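PDB 3TUF: stage II sporulation protein Q from Bacillus subtilis, which forms with SpoIIIAH a channel between forespore and mother cell, takes part in forespore engulfment and is required to anchor membrane proteins on the forespore side of the septum. Local coordinates for residues S79-I84 / H164-I169; K56-D61 / E68-T73; N40-V45 / V143-V148. All coordinates share one frame; numbering follows the deposited sequence.

Contact 1: S79-I84 / H164-I169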
loop_
_atom_site.group_PDB
_atom_site.type_symbol
_atom_site.label_atom_id
_atom_site.label_comp_id
_atom_site.label_asym_id
_atom_site.label_seq_id
_atom_site.Cartn_x
_atom_site.Cartn_y
_atom_site.Cartn_z
ATOM N N SER A 79 -1.686 -19.465 15.424
ATOM C CA SER A 79 -1.182 -19.790 14.125
ATOM C C SER A 79 -2.082 -20.965 13.680
ATOM O O SER A 79 -2.877 -21.486 14.506
ATOM C CB SER A 79 0.315 -20.086 14.253
ATOM O OG SER A 79 0.742 -21.170 13.440
ATOM N N LEU A 80 -2.060 -21.317 12.387
ATOM C CA LEU A 80 -2.994 -22.323 11.841
ATOM C C LEU A 80 -2.367 -23.677 12.121
ATOM O O LEU A 80 -1.151 -23.770 12.046
ATOM C CB LEU A 80 -3.057 -22.198 10.335
ATOM C CG LEU A 80 -3.661 -20.913 9.727
ATOM C CD1 LEU A 80 -3.853 -21.186 8.254
ATOM C CD2 LEU A 80 -4.943 -20.500 10.392
ATOM N N SER A 81 -3.119 -24.751 12.426
ATOM C CA SER A 81 -2.404 -26.040 12.597
ATOM C C SER A 81 -2.036 -26.667 11.224
ATOM O O SER A 81 -2.913 -26.823 10.422
ATOM C CB SER A 81 -3.240 -26.978 13.405
ATOM O OG SER A 81 -2.738 -28.288 13.228
ATOM N N LYS A 82 -0.779 -27.020 10.927
ATOM C CA LYS A 82 -0.435 -27.526 9.557
ATOM C C LYS A 82 -0.266 -29.050 9.501
ATOM O O LYS A 82 0.341 -29.698 8.501
ATOM C CB LYS A 82 0.814 -26.800 9.037
ATOM C CG LYS A 82 0.538 -25.311 8.644
ATOM C CD LYS A 82 -0.767 -25.171 7.757
ATOM C CE LYS A 82 -0.823 -23.896 6.909
ATOM N NZ LYS A 82 -1.701 -24.117 5.742
ATOM N N GLY A 83 -0.833 -29.630 10.577
ATOM C CA GLY A 83 -0.818 -31.084 10.768
ATOM C C GLY A 83 -1.707 -31.585 11.901
ATOM O O GLY A 83 -2.564 -30.840 12.445
ATOM N N ILE A 84 -1.523 -32.860 12.258
ATOM C CA ILE A 84 -2.241 -33.394 13.395
ATOM C C ILE A 84 -1.294 -33.570 14.570
ATOM O O ILE A 84 -0.065 -33.744 14.380
ATOM C CB ILE A 84 -2.894 -34.707 13.051
ATOM C CG1 ILE A 84 -1.803 -35.731 12.706
ATOM C CG2 ILE A 84 -3.870 -34.496 11.885
ATOM C CD1 ILE A 84 -2.259 -37.056 12.103
ATOM N N HIS A 164 3.046 -35.021 23.159
ATOM C CA HIS A 164 2.500 -35.442 21.847
ATOM C C HIS A 164 3.494 -35.568 20.715
ATOM O O HIS A 164 4.665 -35.265 20.890
ATOM C CB HIS A 164 1.498 -34.408 21.388
ATOM C CG HIS A 164 2.124 -33.096 20.962
ATOM N ND1 HIS A 164 2.616 -32.163 21.871
ATOM C CD2 HIS A 164 2.315 -32.560 19.728
ATOM C CE1 HIS A 164 3.084 -31.118 21.218
ATOM N NE2 HIS A 164 2.911 -31.333 19.916
ATOM N N VAL A 165 3.048 -35.952 19.527
ATOM C CA VAL A 165 3.873 -35.643 18.345
ATOM C C VAL A 165 3.048 -34.782 17.375
ATOM O O VAL A 165 1.863 -35.056 17.176
ATOM C CB VAL A 165 4.389 -36.933 17.640
ATOM C CG1 VAL A 165 3.204 -37.878 17.236
ATOM C CG2 VAL A 165 5.167 -36.613 16.414
ATOM N N HIS A 166 3.640 -33.724 16.814
ATOM C CA HIS A 166 3.028 -33.033 15.710
ATOM C C HIS A 166 3.480 -33.676 14.395
ATOM O O HIS A 166 4.668 -33.852 14.167
ATOM C CB HIS A 166 3.460 -31.585 15.711
ATOM C CG HIS A 166 2.831 -30.751 14.618
ATOM N ND1 HIS A 166 1.509 -30.372 14.642
ATOM C CD2 HIS A 166 3.349 -30.221 13.486
ATOM C CE1 HIS A 166 1.235 -29.632 13.576
ATOM N NE2 HIS A 166 2.332 -29.539 12.847
ATOM N N PHE A 167 2.537 -34.018 13.523
ATOM C CA PHE A 167 2.886 -34.710 12.315
ATOM C C PHE A 167 2.330 -34.005 11.058
ATOM O O PHE A 167 1.154 -33.573 11.002
ATOM C CB PHE A 167 2.307 -36.082 12.411
ATOM C CG PHE A 167 2.373 -36.846 11.139
ATOM C CD1 PHE A 167 3.592 -37.232 10.634
ATOM C CD2 PHE A 167 1.224 -37.160 10.455
ATOM C CE1 PHE A 167 3.709 -37.939 9.450
ATOM C CE2 PHE A 167 1.305 -37.886 9.238
ATOM C CZ PHE A 167 2.561 -38.276 8.726
ATOM N N GLU A 168 3.144 -33.919 10.021
ATOM C CA GLU A 168 2.757 -33.203 8.833
ATOM C C GLU A 168 3.175 -33.974 7.593
ATOM O O GLU A 168 4.186 -34.710 7.632
ATOM C CB GLU A 168 3.424 -31.821 8.851
ATOM C CG GLU A 168 2.942 -30.893 9.975
ATOM C CD GLU A 168 3.635 -29.544 9.896
ATOM O OE1 GLU A 168 4.421 -29.373 8.907
ATOM O OE2 GLU A 168 3.414 -28.652 10.797
ATOM N N ILE A 169 2.389 -33.831 6.512
ATOM C CA ILE A 169 2.754 -34.382 5.193
ATOM C C ILE A 169 2.729 -33.148 4.399
ATOM O O ILE A 169 1.759 -32.361 4.551
ATOM C CB ILE A 169 1.670 -35.280 4.493
ATOM C CG1 ILE A 169 0.965 -36.179 5.467
ATOM C CG2 ILE A 169 2.232 -36.129 3.371
ATOM C CD1 ILE A 169 -0.022 -35.359 6.251
#
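Two backbone hydrogen bonds join I84 to F167 as an antiparallel hydrogen-bonded pair, stitching the start of strand 84-88 to strand 165-171. F167 N reaches I84 O at 2.8 Å, nearly straight (164°) and almost along the C=O axis; I84 N returns to F167 O at 3.0 Å, more bent at 143° but in the carbonyl plane. The chains approach so closely at G83 that its CA makes a CA-H...O contact with F167 O (3.2 Å), where there is little room for a CB. Among apolar groups, I84 and F167 lie side by side on one sheet face. I84 CG1 takes the crowded position between backbone N and carbonyl carbon (chi1 63°), so its CD1 meets the ring edge of F167 at CD2, 3.9 Å away. Next to this pair, H166 NE2 donates a very short 2.5 Å bond to E168 OE2, exactly in the ring plane and onto the anti lone pair. H166 ND1 is bound to D85 OD1, and E168 OE1 forms a salt bridge with R170. E168 CG rests 3.2 Å from K82 O, while K82 NZ turns away to K184 O of the SpoIIIAH chain. The sequence S81-K82-G83-I84-D85 matches the HxxxD motif of M23 peptidases with serine in the histidine position, and H164-V165-H166 their HxH motif, consistent with a degenerate metal site. With both ring nitrogens facing carboxylates, H166 is probably doubly protonated, its charge balanced by D85 and E168.

Contact 2: K56-D61 / E68-T73; sequences KFYETD and EAALVT
The oxygen of a bridging water is gripped by two hydrogen bonds, one from each segment: it accepts from K56 N at 2.7 Å and donates to A69 O at 3.0 Å. It thereby joins the chain just after strand 51-55 to A69. Beside this bridge the methyl of A70 points toward residues 56-58, with A70 CB 3.4 Å from K56 O and 3.6 Å from Y58 CA. Y58 sends its ring out with CG anti to the backbone N (chi1 -169°), which brings CD2 of the ring alongside A70. Y58 CD2 lies 3.8 Å from A70 CB, and A70 O sits at the ring's edge, near its plane, 3.6 Å from Y58 CD2. One atom further out, Y58 CE2 meets L71 CD2 at 4.0 Å; the two side chains run side by side in the same direction. Both go on to pack against the SpoIIIAH chain, Y58 on its T173 and L71 on its I176. S81 also binds both segments: its hydroxyl is hydrogen-bonded to K56 O, and its backbone to those of Y58 and A70. Between the segments, one water and S81 thus link the backbone polar atoms named here, while the direct meeting of side chains is apolar, the A70 methyl and the L71 CD2 branch against the tyrosine ring. The aromatic and aliphatic side chains are in this way set in place as part of the surface that receives the partner protein.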
loop_
_atom_site.group_PDB
_atom_site.type_symbol
_atom_site.label_atom_id
_atom_site.label_comp_id
_atom_site.label_asym_id
_atom_site.label_seq_id
_atom_site.Cartn_x
_atom_site.Cartn_y
_atom_site.Cartn_z
ATOM N N LYS A 56 -6.260 -31.272 14.986
ATOM C CA LYS A 56 -6.462 -31.497 13.542
ATOM C C LYS A 56 -5.845 -30.356 12.731
ATOM O O LYS A 56 -5.552 -29.275 13.290
ATOM C CB LYS A 56 -7.975 -31.586 13.214
ATOM C CG LYS A 56 -8.669 -32.803 13.744
ATOM C CD LYS A 56 -10.206 -32.646 13.483
ATOM C CE LYS A 56 -10.989 -33.760 14.196
ATOM N NZ LYS A 56 -12.483 -33.587 14.131
ATOM N N PHE A 57 -5.663 -30.627 11.428
ATOM C CA PHE A 57 -5.118 -29.714 10.481
ATOM C C PHE A 57 -6.225 -28.657 10.223
ATOM O O PHE A 57 -7.359 -28.989 10.054
ATOM C CB PHE A 57 -4.794 -30.538 9.246
ATOM C CG PHE A 57 -4.376 -29.726 8.073
ATOM C CD1 PHE A 57 -5.311 -29.020 7.328
ATOM C CD2 PHE A 57 -3.042 -29.662 7.702
ATOM C CE1 PHE A 57 -4.903 -28.228 6.185
ATOM C CE2 PHE A 57 -2.616 -28.883 6.579
ATOM C CZ PHE A 57 -3.525 -28.168 5.824
ATOM N N TYR A 58 -5.858 -27.382 10.199
ATOM C CA TYR A 58 -6.846 -26.321 10.010
ATOM C C TYR A 58 -7.534 -26.386 8.643
ATOM O O TYR A 58 -6.867 -26.398 7.609
ATOM C CB TYR A 58 -6.198 -24.947 10.204
ATOM C CG TYR A 58 -7.190 -23.809 10.295
ATOM C CD1 TYR A 58 -7.590 -23.119 9.159
ATOM C CD2 TYR A 58 -7.726 -23.425 11.517
ATOM C CE1 TYR A 58 -8.496 -22.078 9.237
ATOM C CE2 TYR A 58 -8.631 -22.386 11.606
ATOM C CZ TYR A 58 -9.013 -21.715 10.463
ATOM O OH TYR A 58 -9.915 -20.681 10.545
ATOM N N GLU A 59 -8.866 -26.422 8.642
ATOM C CA GLU A 59 -9.623 -26.406 7.392
ATOM C C GLU A 59 -10.531 -25.155 7.379
ATOM O O GLU A 59 -11.301 -24.919 8.335
ATOM C CB GLU A 59 -10.468 -27.684 7.277
ATOM C CG GLU A 59 -9.687 -28.941 7.288
ATOM C CD GLU A 59 -9.273 -29.424 5.901
ATOM O OE1 GLU A 59 -8.725 -28.666 5.051
ATOM O OE2 GLU A 59 -9.478 -30.637 5.674
ATOM N N THR A 60 -10.432 -24.337 6.331
ATOM C CA THR A 60 -11.109 -23.032 6.332
ATOM C C THR A 60 -12.648 -23.121 6.272
ATOM O O THR A 60 -13.355 -22.159 6.659
ATOM C CB THR A 60 -10.635 -22.112 5.153
ATOM O OG1 THR A 60 -11.459 -22.368 4.042
ATOM C CG2 THR A 60 -9.226 -22.455 4.705
ATOM N N ASP A 61 -13.155 -24.248 5.764
ATOM C CA ASP A 61 -14.584 -24.456 5.604
ATOM C C ASP A 61 -15.219 -25.287 6.719
ATOM O O ASP A 61 -16.324 -25.770 6.561
ATOM C CB ASP A 61 -14.851 -25.110 4.251
ATOM C CG ASP A 61 -14.238 -26.463 4.144
ATOM O OD1 ASP A 61 -13.760 -27.033 5.159
ATOM O OD2 ASP A 61 -14.231 -26.977 3.023
ATOM N N GLU A 68 -11.557 -23.090 15.579
ATOM C CA GLU A 68 -11.005 -22.636 16.849
ATOM C C GLU A 68 -10.101 -23.701 17.490
ATOM O O GLU A 68 -9.050 -23.428 18.093
ATOM C CB GLU A 68 -12.140 -22.291 17.802
ATOM C CG GLU A 68 -12.440 -20.817 17.830
ATOM C CD GLU A 68 -13.747 -20.590 18.448
ATOM O OE1 GLU A 68 -14.623 -21.407 18.134
ATOM O OE2 GLU A 68 -13.931 -19.654 19.236
ATOM N N ALA A 69 -10.511 -24.935 17.350
ATOM C CA ALA A 69 -9.788 -25.984 17.959
ATOM C C ALA A 69 -8.634 -26.403 17.065
ATOM O O ALA A 69 -7.795 -27.151 17.545
ATOM C CB ALA A 69 -10.739 -27.173 18.274
ATOM N N ALA A 70 -8.552 -25.964 15.798
ATOM C CA ALA A 70 -7.347 -26.291 14.958
ATOM C C ALA A 70 -6.312 -25.145 14.970
ATOM O O ALA A 70 -5.520 -24.943 13.997
ATOM C CB ALA A 70 -7.716 -26.666 13.491
ATOM N N LEU A 71 -6.324 -24.378 16.061
ATOM C CA LEU A 71 -5.374 -23.286 16.189
ATOM C C LEU A 71 -4.209 -23.674 17.076
ATOM O O LEU A 71 -4.399 -24.326 18.129
ATOM C CB LEU A 71 -6.031 -22.018 16.733
ATOM C CG LEU A 71 -6.932 -21.214 15.789
ATOM C CD1 LEU A 71 -7.444 -19.997 16.549
ATOM C CD2 LEU A 71 -6.285 -20.768 14.435
ATOM N N VAL A 72 -3.020 -23.279 16.642
ATOM C CA VAL A 72 -1.845 -23.350 17.497
ATOM C C VAL A 72 -1.724 -22.064 18.328
ATOM O O VAL A 72 -1.581 -21.009 17.757
ATOM C CB VAL A 72 -0.594 -23.514 16.659
ATOM C CG1 VAL A 72 0.625 -23.206 17.503
ATOM C CG2 VAL A 72 -0.569 -24.929 16.083
ATOM N N THR A 73 -1.775 -22.186 19.640
ATOM C CA THR A 73 -1.623 -21.060 20.523
ATOM C C THR A 73 -0.277 -21.019 21.214
ATOM O O THR A 73 0.098 -21.919 21.934
ATOM C CB THR A 73 -2.636 -21.082 21.622
ATOM O OG1 THR A 73 -3.910 -21.378 21.081
ATOM C CG2 THR A 73 -2.692 -19.765 22.287
HETATM O O HOH W 1 -8.192 -29.839 16.175
#

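Contact 3: N40-V45 / V143-V148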
loop_
_atom_site.group_PDB
_atom_site.type_symbol
_atom_site.label_atom_id
_atom_site.label_comp_id
_atom_site.label_asym_id
_atom_site.label_seq_id
_atom_site.Cartn_x
_atom_site.Cartn_y
_atom_site.Cartn_z
ATOM N N ASN A 40 1.426 -47.426 1.470
ATOM C CA ASN A 40 0.342 -46.649 1.999
ATOM C C ASN A 40 0.803 -45.771 3.125
ATOM O O ASN A 40 1.721 -46.094 3.818
ATOM C CB ASN A 40 -0.734 -47.566 2.536
ATOM C CG ASN A 40 -1.424 -48.353 1.462
ATOM O OD1 ASN A 40 -1.005 -48.378 0.322
ATOM N ND2 ASN A 40 -2.495 -49.014 1.835
ATOM N N VAL A 41 0.137 -44.662 3.321
ATOM C CA VAL A 41 0.540 -43.682 4.317
ATOM C C VAL A 41 0.161 -44.209 5.671
ATOM O O VAL A 41 -0.983 -44.510 5.895
ATOM C CB VAL A 41 -0.163 -42.303 4.053
ATOM C CG1 VAL A 41 0.019 -41.304 5.249
ATOM C CG2 VAL A 41 0.312 -41.700 2.710
ATOM N N ALA A 42 1.116 -44.324 6.588
ATOM C CA ALA A 42 0.772 -44.909 7.898
ATOM C C ALA A 42 0.715 -43.885 9.029
ATOM O O ALA A 42 1.421 -42.882 8.983
ATOM C CB ALA A 42 1.729 -46.056 8.249
ATOM N N MET A 43 -0.135 -44.130 10.028
ATOM C CA MET A 43 -0.069 -43.404 11.300
ATOM C C MET A 43 1.383 -43.386 11.753
ATOM O O MET A 43 2.047 -44.398 11.684
ATOM C CB MET A 43 -0.956 -44.086 12.337
ATOM C CG MET A 43 -2.380 -43.741 12.094
ATOM S SD MET A 43 -2.700 -42.036 12.704
ATOM C CE MET A 43 -2.910 -42.476 14.464
ATOM N N PRO A 44 1.892 -42.235 12.205
ATOM C CA PRO A 44 3.333 -42.122 12.511
ATOM C C PRO A 44 3.706 -42.645 13.920
ATOM O O PRO A 44 4.523 -41.995 14.651
ATOM C CB PRO A 44 3.550 -40.615 12.454
ATOM C CG PRO A 44 2.322 -40.087 13.063
ATOM C CD PRO A 44 1.181 -40.999 12.568
ATOM N N VAL A 45 3.131 -43.796 14.289
ATOM C CA VAL A 45 3.212 -44.299 15.677
ATOM C C VAL A 45 3.383 -45.802 15.602
ATOM O O VAL A 45 3.151 -46.378 14.545
ATOM C CB VAL A 45 1.960 -43.882 16.426
ATOM C CG1 VAL A 45 1.646 -44.778 17.510
ATOM C CG2 VAL A 45 2.161 -42.530 17.003
ATOM N N VAL A 143 15.371 -44.223 6.443
ATOM C CA VAL A 143 14.481 -45.021 7.316
ATOM C C VAL A 143 13.466 -45.784 6.504
ATOM O O VAL A 143 13.179 -45.421 5.339
ATOM C CB VAL A 143 13.715 -44.173 8.377
ATOM C CG1 VAL A 143 14.674 -43.593 9.409
ATOM C CG2 VAL A 143 12.946 -43.079 7.737
ATOM N N LYS A 144 12.928 -46.834 7.113
ATOM C CA LYS A 144 11.844 -47.611 6.526
ATOM C C LYS A 144 10.531 -47.294 7.280
ATOM O O LYS A 144 10.544 -46.811 8.431
ATOM C CB LYS A 144 12.189 -49.151 6.400
ATOM C CG LYS A 144 12.985 -49.719 7.581
ATOM C CD LYS A 144 13.815 -51.053 7.360
ATOM C CE LYS A 144 14.874 -51.344 8.524
ATOM N NZ LYS A 144 14.364 -51.449 9.965
ATOM N N GLN A 145 9.404 -47.506 6.577
ATOM C CA GLN A 145 8.075 -47.305 7.106
ATOM C C GLN A 145 7.918 -48.052 8.436
ATOM O O GLN A 145 8.281 -49.192 8.506
ATOM C CB GLN A 145 7.091 -47.834 6.074
ATOM C CG GLN A 145 5.666 -47.773 6.564
ATOM C CD GLN A 145 4.601 -47.749 5.469
ATOM O OE1 GLN A 145 4.534 -48.649 4.621
ATOM N NE2 GLN A 145 3.734 -46.725 5.507
ATOM N N ASN A 146 7.420 -47.405 9.486
ATOM C CA ASN A 146 7.255 -47.990 10.852
ATOM C C ASN A 146 8.505 -48.114 11.694
ATOM O O ASN A 146 8.489 -48.613 12.855
ATOM C CB ASN A 146 6.495 -49.319 10.827
ATOM C CG ASN A 146 5.066 -49.099 10.433
ATOM O OD1 ASN A 146 4.666 -49.353 9.286
ATOM N ND2 ASN A 146 4.300 -48.507 11.347
ATOM N N GLN A 147 9.603 -47.637 11.120
ATOM C CA GLN A 147 10.822 -47.590 11.850
ATOM C C GLN A 147 10.769 -46.440 12.820
ATOM O O GLN A 147 10.531 -45.280 12.419
ATOM C CB GLN A 147 11.960 -47.423 10.905
ATOM C CG GLN A 147 13.267 -47.606 11.640
ATOM C CD GLN A 147 14.468 -47.321 10.773
ATOM O OE1 GLN A 147 15.438 -46.780 11.287
ATOM N NE2 GLN A 147 14.438 -47.677 9.485
ATOM N N VAL A 148 10.961 -46.756 14.098
ATOM C CA VAL A 148 10.870 -45.738 15.136
ATOM C C VAL A 148 11.917 -44.697 14.864
ATOM O O VAL A 148 13.067 -45.032 14.512
ATOM C CB VAL A 148 11.106 -46.310 16.530
ATOM C CG1 VAL A 148 11.546 -45.224 17.509
ATOM C CG2 VAL A 148 9.810 -47.029 17.021
#
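A type II beta turn from K144 to Q147, in the link between strands 142-143 and 148-151, leans against the extended N-terminal arm 40-45. The turn is closed by Q147 N to K144 O at 3.0 Å, and N146 takes the positive phi (77°) of its third position. Q145, at the second, leaves the backbone with CG anti to N and stays extended to its amide. Q145 NE2 donates to N40 O at 2.7 Å, nearly straight at 163°, almost on the C=O axis and in the plane of the amide. The same nitrogen also bonds S99 O, so two carbonyls hold it, while A42 CB presses up to 3.5 Å from Q145 NE2. Q145 N is bound to S101 OG, and A42 O to S99 OG, so the residues around S99 serve both segments. An alanine at Q145 removes the donor shared by N40 O and S99 O and would probably loosen the arm from the turn. The contact is thus a polar one, in which one side-chain amide adds a direct bond between arm and turn, beside the arm's own backbone bonds.

From the N terminus, the arm 40-45 opens contact 3, which closes only at the turn 143-148. Within that long loop lies the short one of contact 2, 56-61 to 68-73, around helix 64-69. It is complete before 79-84 starts contact 1, whose partner 164-169 comes after 143-148, so contacts 1 and 3 cross. Contacts 1 and 2 adjoin: strands 71-73 and 77-80 are neighbours in a small sheet, S79 O probably accepting from V72 N. Contacts 1 and 3 meet where P44 packs on the F167 ring. Contacts 2 and 3 lie on opposite sides of the chain's centre, with contact 1 tying the small sheet 71-73/77-80, which borders SpoIIIAH, to the main sheet.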